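Matching sites in 2-oxo-1,2-dihydroquinoline 8-monooxygenase, oxygenase component from Pseudomonas putida, a protein that probably acts as the iron-dependent terminal oxygenase of a Rieske-type monooxygenase system, carrying a [2Fe-2S] cluster and a separate mononuclear iron site (PDB 1Z01 (chain A, 1.80 Å), residues 84-89 and 108-113), and in its relative terminal oxygenase component of carbazole from Janthinobacterium sp. (PDB 7BUG (chain B, 1.60 Å), residues 69-74 and 93-98). One frame, after least-squares fit of the local backbone (RMSD 0.30 Å); residues are numbered along the deposited sequences.

Structure 1 (1Z01); sequences CLHRGV and HGFTFD. With FES (Fe2/s2 (inorganic) cluster), chain C.
With CG of H86 anti to the backbone N (chi1 180°) and CG of F110 anti to the carbonyl carbon (chi1 -87°), CB of H86 lies over the face of the F110 ring, 3.5 Å from its centroid, a CH-pi contact. Here, in the Rieske domain, the loop after strand 76-81 meets strand 110-113. C84/H86 and C105/H108 are the Cys-X-His and Cys-X-X-His pairs of a Rieske centre, the histidines binding one iron through ND1 and the cysteines the other. The edge of H86 meets the face of H108 in an offset edge-to-face pair, centroids 4.8 Å apart. SG of C84 accepts a hydrogen bond from N of H86 at 3.4 Å. SG also lies at the edge of the F112 ring, 4.1 Å from its CZ. L85 spans both phenylalanines, CD1 3.6 Å from CE2 of F110 and CG 3.8 Å from CE2 of F112. NE2 of H86 is hydrogen-bonded to D391 of the second subunit, which places the site at a subunit interface.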
loop_
_atom_site.group_PDB
_atom_site.type_symbol
_atom_site.label_atom_id
_atom_site.label_comp_id
_atom_site.label_asym_id
_atom_site.label_seq_id
_atom_site.Cartn_x
_atom_site.Cartn_y
_atom_site.Cartn_z
ATOM N N CYS A 84 -20.064 15.859 -4.179
ATOM C CA CYS A 84 -20.993 16.821 -3.618
ATOM C C CYS A 84 -20.152 18.017 -3.210
ATOM O O CYS A 84 -19.111 17.863 -2.569
ATOM C CB CYS A 84 -21.689 16.236 -2.393
ATOM S SG CYS A 84 -22.743 17.442 -1.590
ATOM N N LEU A 85 -20.590 19.211 -3.582
ATOM C CA LEU A 85 -19.834 20.404 -3.238
ATOM C C LEU A 85 -19.925 20.776 -1.759
ATOM O O LEU A 85 -19.199 21.651 -1.307
ATOM C CB LEU A 85 -20.265 21.583 -4.128
ATOM C CG LEU A 85 -21.710 22.087 -4.118
ATOM C CD1 LEU A 85 -21.943 22.958 -2.881
ATOM C CD2 LEU A 85 -21.979 22.899 -5.385
ATOM N N HIS A 86 -20.795 20.114 -0.997
ATOM C CA HIS A 86 -20.901 20.427 0.431
ATOM C C HIS A 86 -19.658 19.915 1.146
ATOM O O HIS A 86 -18.783 20.696 1.544
ATOM C CB HIS A 86 -22.126 19.767 1.076
ATOM C CG HIS A 86 -22.265 20.060 2.541
ATOM N ND1 HIS A 86 -22.746 19.137 3.446
ATOM C CD2 HIS A 86 -22.022 21.188 3.252
ATOM C CE1 HIS A 86 -22.797 19.681 4.649
ATOM N NE2 HIS A 86 -22.363 20.926 4.560
ATOM N N ARG A 87 -19.588 18.595 1.315
ATOM C CA ARG A 87 -18.456 17.984 1.995
ATOM C C ARG A 87 -17.763 16.854 1.229
ATOM O O ARG A 87 -17.195 15.931 1.817
ATOM C CB ARG A 87 -18.879 17.560 3.408
ATOM C CG ARG A 87 -19.263 18.783 4.251
ATOM C CD ARG A 87 -19.369 18.497 5.733
ATOM N NE ARG A 87 -18.070 18.207 6.333
ATOM C CZ ARG A 87 -17.860 18.105 7.642
ATOM N NH1 ARG A 87 -16.645 17.834 8.093
ATOM N NH2 ARG A 87 -18.852 18.286 8.504
ATOM N N GLY A 88 -17.826 16.963 -0.096
ATOM C CA GLY A 88 -17.148 16.052 -1.007
ATOM C C GLY A 88 -17.357 14.552 -1.098
ATOM O O GLY A 88 -16.435 13.848 -1.524
ATOM N N VAL A 89 -18.523 14.040 -0.716
ATOM C CA VAL A 89 -18.739 12.603 -0.833
ATOM C C VAL A 89 -19.129 12.305 -2.274
ATOM O O VAL A 89 -19.491 13.207 -3.022
ATOM C CB VAL A 89 -19.863 12.105 0.110
ATOM C CG1 VAL A 89 -19.557 12.510 1.539
ATOM C CG2 VAL A 89 -21.210 12.637 -0.340
ATOM N N HIS A 108 -26.380 14.922 3.230
ATOM C CA HIS A 108 -27.085 16.063 3.813
ATOM C C HIS A 108 -28.132 16.658 2.881
ATOM O O HIS A 108 -28.671 17.731 3.148
ATOM C CB HIS A 108 -26.112 17.160 4.250
ATOM C CG HIS A 108 -25.024 16.676 5.157
ATOM N ND1 HIS A 108 -23.769 16.325 4.701
ATOM C CD2 HIS A 108 -25.005 16.470 6.497
ATOM C CE1 HIS A 108 -23.026 15.928 5.718
ATOM N NE2 HIS A 108 -23.752 16.007 6.819
ATOM N N GLY A 109 -28.405 15.976 1.775
ATOM C CA GLY A 109 -29.440 16.455 0.878
ATOM C C GLY A 109 -29.172 17.509 -0.179
ATOM O O GLY A 109 -30.127 17.984 -0.790
ATOM N N PHE A 110 -27.920 17.908 -0.396
ATOM C CA PHE A 110 -27.658 18.889 -1.450
ATOM C C PHE A 110 -28.200 18.256 -2.731
ATOM O O PHE A 110 -27.918 17.099 -3.025
ATOM C CB PHE A 110 -26.159 19.168 -1.579
ATOM C CG PHE A 110 -25.660 20.251 -0.656
ATOM C CD1 PHE A 110 -26.021 20.269 0.688
ATOM C CD2 PHE A 110 -24.813 21.249 -1.131
ATOM C CE1 PHE A 110 -25.545 21.267 1.544
ATOM C CE2 PHE A 110 -24.332 22.249 -0.284
ATOM C CZ PHE A 110 -24.700 22.257 1.058
ATOM N N THR A 111 -28.986 19.014 -3.484
ATOM C CA THR A 111 -29.609 18.502 -4.699
ATOM C C THR A 111 -29.202 19.303 -5.937
ATOM O O THR A 111 -29.269 20.532 -5.939
ATOM C CB THR A 111 -31.142 18.522 -4.519
ATOM O OG1 THR A 111 -31.476 17.740 -3.367
ATOM C CG2 THR A 111 -31.855 17.963 -5.741
ATOM N N PHE A 112 -28.786 18.599 -6.987
ATOM C CA PHE A 112 -28.325 19.251 -8.209
ATOM C C PHE A 112 -29.164 18.917 -9.437
ATOM O O PHE A 112 -29.693 17.806 -9.567
ATOM C CB PHE A 112 -26.865 18.866 -8.486
ATOM C CG PHE A 112 -25.981 18.933 -7.275
ATOM C CD1 PHE A 112 -25.962 17.890 -6.354
ATOM C CD2 PHE A 112 -25.217 20.068 -7.020
ATOM C CE1 PHE A 112 -25.195 17.977 -5.186
ATOM C CE2 PHE A 112 -24.447 20.166 -5.857
ATOM C CZ PHE A 112 -24.439 19.118 -4.938
ATOM N N ASP A 113 -29.262 19.891 -10.338
ATOM C CA ASP A 113 -30.007 19.759 -11.588
ATOM C C ASP A 113 -29.148 18.955 -12.575
ATOM O O ASP A 113 -28.007 19.314 -12.859
ATOM C CB ASP A 113 -30.300 21.160 -12.150
ATOM C CG ASP A 113 -30.991 21.121 -13.492
ATOM O OD1 ASP A 113 -30.356 21.490 -14.498
ATOM O OD2 ASP A 113 -32.170 20.721 -13.540
HETATM FE FE1 FES C . -23.258 17.160 2.732
HETATM FE FE2 FES C . -23.271 16.136 0.316
HETATM S S1 FES C . -24.927 17.204 1.263
HETATM S S2 FES C . -21.600 16.029 1.714
#

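Structure 2 (7BUG); sequences CLHRGV and HAWTYR. With FES (Fe2/s2 (inorganic) cluster), chain D.
Placing CG of H71 anti to the backbone N (chi1 178°) and CG of W95 anti to the carbonyl carbon (chi1 -68°) lays CB of H71 over the indole face, 3.5 Å from the six-membered ring centroid, a CH-pi contact. C69/H71 and C90/H93 are the Cys-X-His and Cys-X-X-His pairs of a Rieske centre, the histidines binding one iron through ND1 and the cysteines the other. The edge of H71 meets the face of H93 in an offset edge-to-face pair, centroids 4.3 Å apart. SG of C69 accepts a hydrogen bond from N of H71 at 3.6 Å. This SG also lies at the edge of the Y97 ring, 4.1 Å from CZ and 3.1 Å from OH. OH of Y97 accepts a hydrogen bond from N of L70 (3.1 Å, N-H...O angle 151°). L70 spans both aromatic residues, CB 3.8 Å from CZ3 of W95 and CG 4.1 Å from CE1 of Y97. NE2 of H71 is hydrogen-bonded to D359 of the second subunit.

Structure 1 against structure 2
Both structures hold a [2Fe-2S] cluster at this place, on a backbone whose comparable CA atoms coincide within the error, and C84(A) and V89(A) keep their places in C69(B) and V74(B). The hydrogen bond from N of H86(A) to SG of C84(A) recurs between H71(B) and C69(B).

The clearest polar difference is at F112(A) against Y97(B). The rings superpose closely, their CZ atoms only 0.2 Å apart, but the hydroxyl of Y97(B) accepts a hydrogen bond from N of L70(B) at 3.1 Å. F112(A) has no polar atom to make it, so in structure 1 this link between strand and loop is absent, while CZ of F112(A) still lies 4.1 Å from N of L85(A).

At F110(A) against W95(B), CE1 of F110(A) and NE1 of W95(B) are 0.4 Å apart after superposition. CH2 of W95(B) has no counterpart in F110(A), so the indole reaches further, while the touch of F110(A) on L85(A) is kept by W95(B) on L70(B).

L85(A) and L70(B) are modelled differently: chi1 is 60° against -67° and chi2 78° against -178°, the CG atoms stand 1.4 Å apart after superposition, and the place of CD1 of L85(A) is left. At G109(A) against A94(B) phi is positive in both, and CB of A94(B) has no counterpart in G109(A), though both residues are buried.

Structure 2 (7BUG)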
loop_
_atom_site.group_PDB
_atom_site.type_symbol
_atom_site.label_atom_id
_atom_site.label_comp_id
_atom_site.label_asym_id
_atom_site.label_seq_id
_atom_site.Cartn_x
_atom_site.Cartn_y
_atom_site.Cartn_z
ATOM N N CYS B 69 -19.850 15.766 -4.157
ATOM C CA CYS B 69 -20.736 16.790 -3.581
ATOM C C CYS B 69 -19.939 18.078 -3.274
ATOM O O CYS B 69 -18.829 17.999 -2.742
ATOM C CB CYS B 69 -21.451 16.253 -2.360
ATOM S SG CYS B 69 -22.740 17.383 -1.785
ATOM N N LEU B 70 -20.528 19.240 -3.537
ATOM C CA LEU B 70 -19.913 20.558 -3.199
ATOM C C LEU B 70 -19.734 20.742 -1.698
ATOM O O LEU B 70 -18.907 21.550 -1.277
ATOM C CB LEU B 70 -20.818 21.664 -3.726
ATOM C CG LEU B 70 -20.920 21.776 -5.227
ATOM C CD1 LEU B 70 -21.816 22.964 -5.606
ATOM C CD2 LEU B 70 -19.581 21.836 -5.925
ATOM N N HIS B 71 -20.545 20.088 -0.882
ATOM C CA HIS B 71 -20.622 20.348 0.568
ATOM C C HIS B 71 -19.404 19.707 1.279
ATOM O O HIS B 71 -18.467 20.418 1.667
ATOM C CB HIS B 71 -21.993 19.849 1.054
ATOM C CG HIS B 71 -22.196 20.005 2.495
ATOM N ND1 HIS B 71 -22.889 19.048 3.214
ATOM C CD2 HIS B 71 -21.808 20.975 3.348
ATOM C CE1 HIS B 71 -22.950 19.432 4.479
ATOM N NE2 HIS B 71 -22.285 20.667 4.578
ATOM N N ARG B 72 -19.432 18.383 1.468
ATOM C CA ARG B 72 -18.349 17.660 2.197
ATOM C C ARG B 72 -17.581 16.730 1.257
ATOM O O ARG B 72 -16.779 15.901 1.733
ATOM C CB ARG B 72 -18.897 16.935 3.432
ATOM C CG ARG B 72 -19.650 17.838 4.404
ATOM C CD ARG B 72 -18.904 19.026 4.987
ATOM N NE ARG B 72 -17.666 18.595 5.633
ATOM C CZ ARG B 72 -17.550 18.135 6.864
ATOM N NH1 ARG B 72 -18.593 18.131 7.667
ATOM N NH2 ARG B 72 -16.366 17.753 7.284
ATOM N N GLY B 73 -17.785 16.808 -0.047
ATOM C CA GLY B 73 -16.934 16.130 -1.037
ATOM C C GLY B 73 -17.086 14.632 -1.104
ATOM O O GLY B 73 -16.174 13.956 -1.581
ATOM N N VAL B 74 -18.220 14.133 -0.675
ATOM C CA VAL B 74 -18.520 12.693 -0.827
ATOM C C VAL B 74 -18.881 12.381 -2.279
ATOM O O VAL B 74 -19.393 13.217 -3.000
ATOM C CB VAL B 74 -19.613 12.228 0.132
ATOM C CG1 VAL B 74 -19.253 12.463 1.595
ATOM C CG2 VAL B 74 -20.985 12.820 -0.219
ATOM N N HIS B 93 -26.548 15.198 3.182
ATOM C CA HIS B 93 -27.351 16.327 3.712
ATOM C C HIS B 93 -28.340 16.789 2.656
ATOM O O HIS B 93 -28.854 17.865 2.787
ATOM C CB HIS B 93 -26.510 17.489 4.239
ATOM C CG HIS B 93 -25.327 17.053 5.023
ATOM N ND1 HIS B 93 -24.131 16.677 4.428
ATOM C CD2 HIS B 93 -25.138 16.994 6.360
ATOM C CE1 HIS B 93 -23.285 16.331 5.392
ATOM N NE2 HIS B 93 -23.871 16.529 6.591
ATOM N N ALA B 94 -28.548 16.000 1.628
ATOM C CA ALA B 94 -29.637 16.225 0.651
ATOM C C ALA B 94 -29.478 17.522 -0.143
ATOM O O ALA B 94 -30.514 18.029 -0.688
ATOM C CB ALA B 94 -30.994 16.170 1.318
ATOM N N TRP B 95 -28.255 17.994 -0.370
ATOM C CA TRP B 95 -28.025 18.982 -1.442
ATOM C C TRP B 95 -28.455 18.365 -2.760
ATOM O O TRP B 95 -28.070 17.257 -3.135
ATOM C CB TRP B 95 -26.577 19.461 -1.506
ATOM C CG TRP B 95 -26.134 20.275 -0.347
ATOM C CD1 TRP B 95 -26.514 20.197 0.961
ATOM C CD2 TRP B 95 -25.140 21.299 -0.425
ATOM N NE1 TRP B 95 -25.840 21.133 1.703
ATOM C CE2 TRP B 95 -24.978 21.801 0.883
ATOM C CE3 TRP B 95 -24.347 21.788 -1.465
ATOM C CZ2 TRP B 95 -24.035 22.790 1.167
ATOM C CZ3 TRP B 95 -23.449 22.807 -1.177
ATOM C CH2 TRP B 95 -23.312 23.289 0.122
ATOM N N THR B 96 -29.320 19.058 -3.508
ATOM C CA THR B 96 -29.960 18.532 -4.715
ATOM C C THR B 96 -29.534 19.348 -5.935
ATOM O O THR B 96 -29.666 20.603 -5.922
ATOM C CB THR B 96 -31.476 18.570 -4.525
ATOM O OG1 THR B 96 -31.768 17.719 -3.409
ATOM C CG2 THR B 96 -32.207 18.084 -5.757
ATOM N N TYR B 97 -29.091 18.643 -6.973
ATOM C CA TYR B 97 -28.498 19.234 -8.186
ATOM C C TYR B 97 -29.322 18.860 -9.416
ATOM O O TYR B 97 -29.809 17.745 -9.551
ATOM C CB TYR B 97 -27.069 18.744 -8.351
ATOM C CG TYR B 97 -26.209 18.965 -7.127
ATOM C CD1 TYR B 97 -25.502 20.148 -6.979
ATOM C CD2 TYR B 97 -26.003 17.955 -6.205
ATOM C CE1 TYR B 97 -24.651 20.348 -5.914
ATOM C CE2 TYR B 97 -25.172 18.146 -5.117
ATOM C CZ TYR B 97 -24.483 19.342 -4.978
ATOM O OH TYR B 97 -23.601 19.440 -3.927
ATOM N N ARG B 98 -29.458 19.815 -10.323
ATOM C CA ARG B 98 -30.021 19.515 -11.659
ATOM C C ARG B 98 -28.979 18.821 -12.524
ATOM O O ARG B 98 -27.885 19.348 -12.658
ATOM C CB ARG B 98 -30.514 20.805 -12.301
ATOM C CG ARG B 98 -31.633 21.459 -11.508
ATOM C CD ARG B 98 -32.352 22.412 -12.450
ATOM N NE ARG B 98 -31.538 23.552 -12.723
ATOM C CZ ARG B 98 -31.771 24.798 -12.300
ATOM N NH1 ARG B 98 -32.813 25.070 -11.519
ATOM N NH2 ARG B 98 -30.959 25.775 -12.665
HETATM FE FE1 FES D . -23.516 16.080 0.035
HETATM FE FE2 FES D . -23.504 17.178 2.507
HETATM S S1 FES D . -25.162 17.199 1.002
HETATM S S2 FES D . -21.855 16.001 1.544
#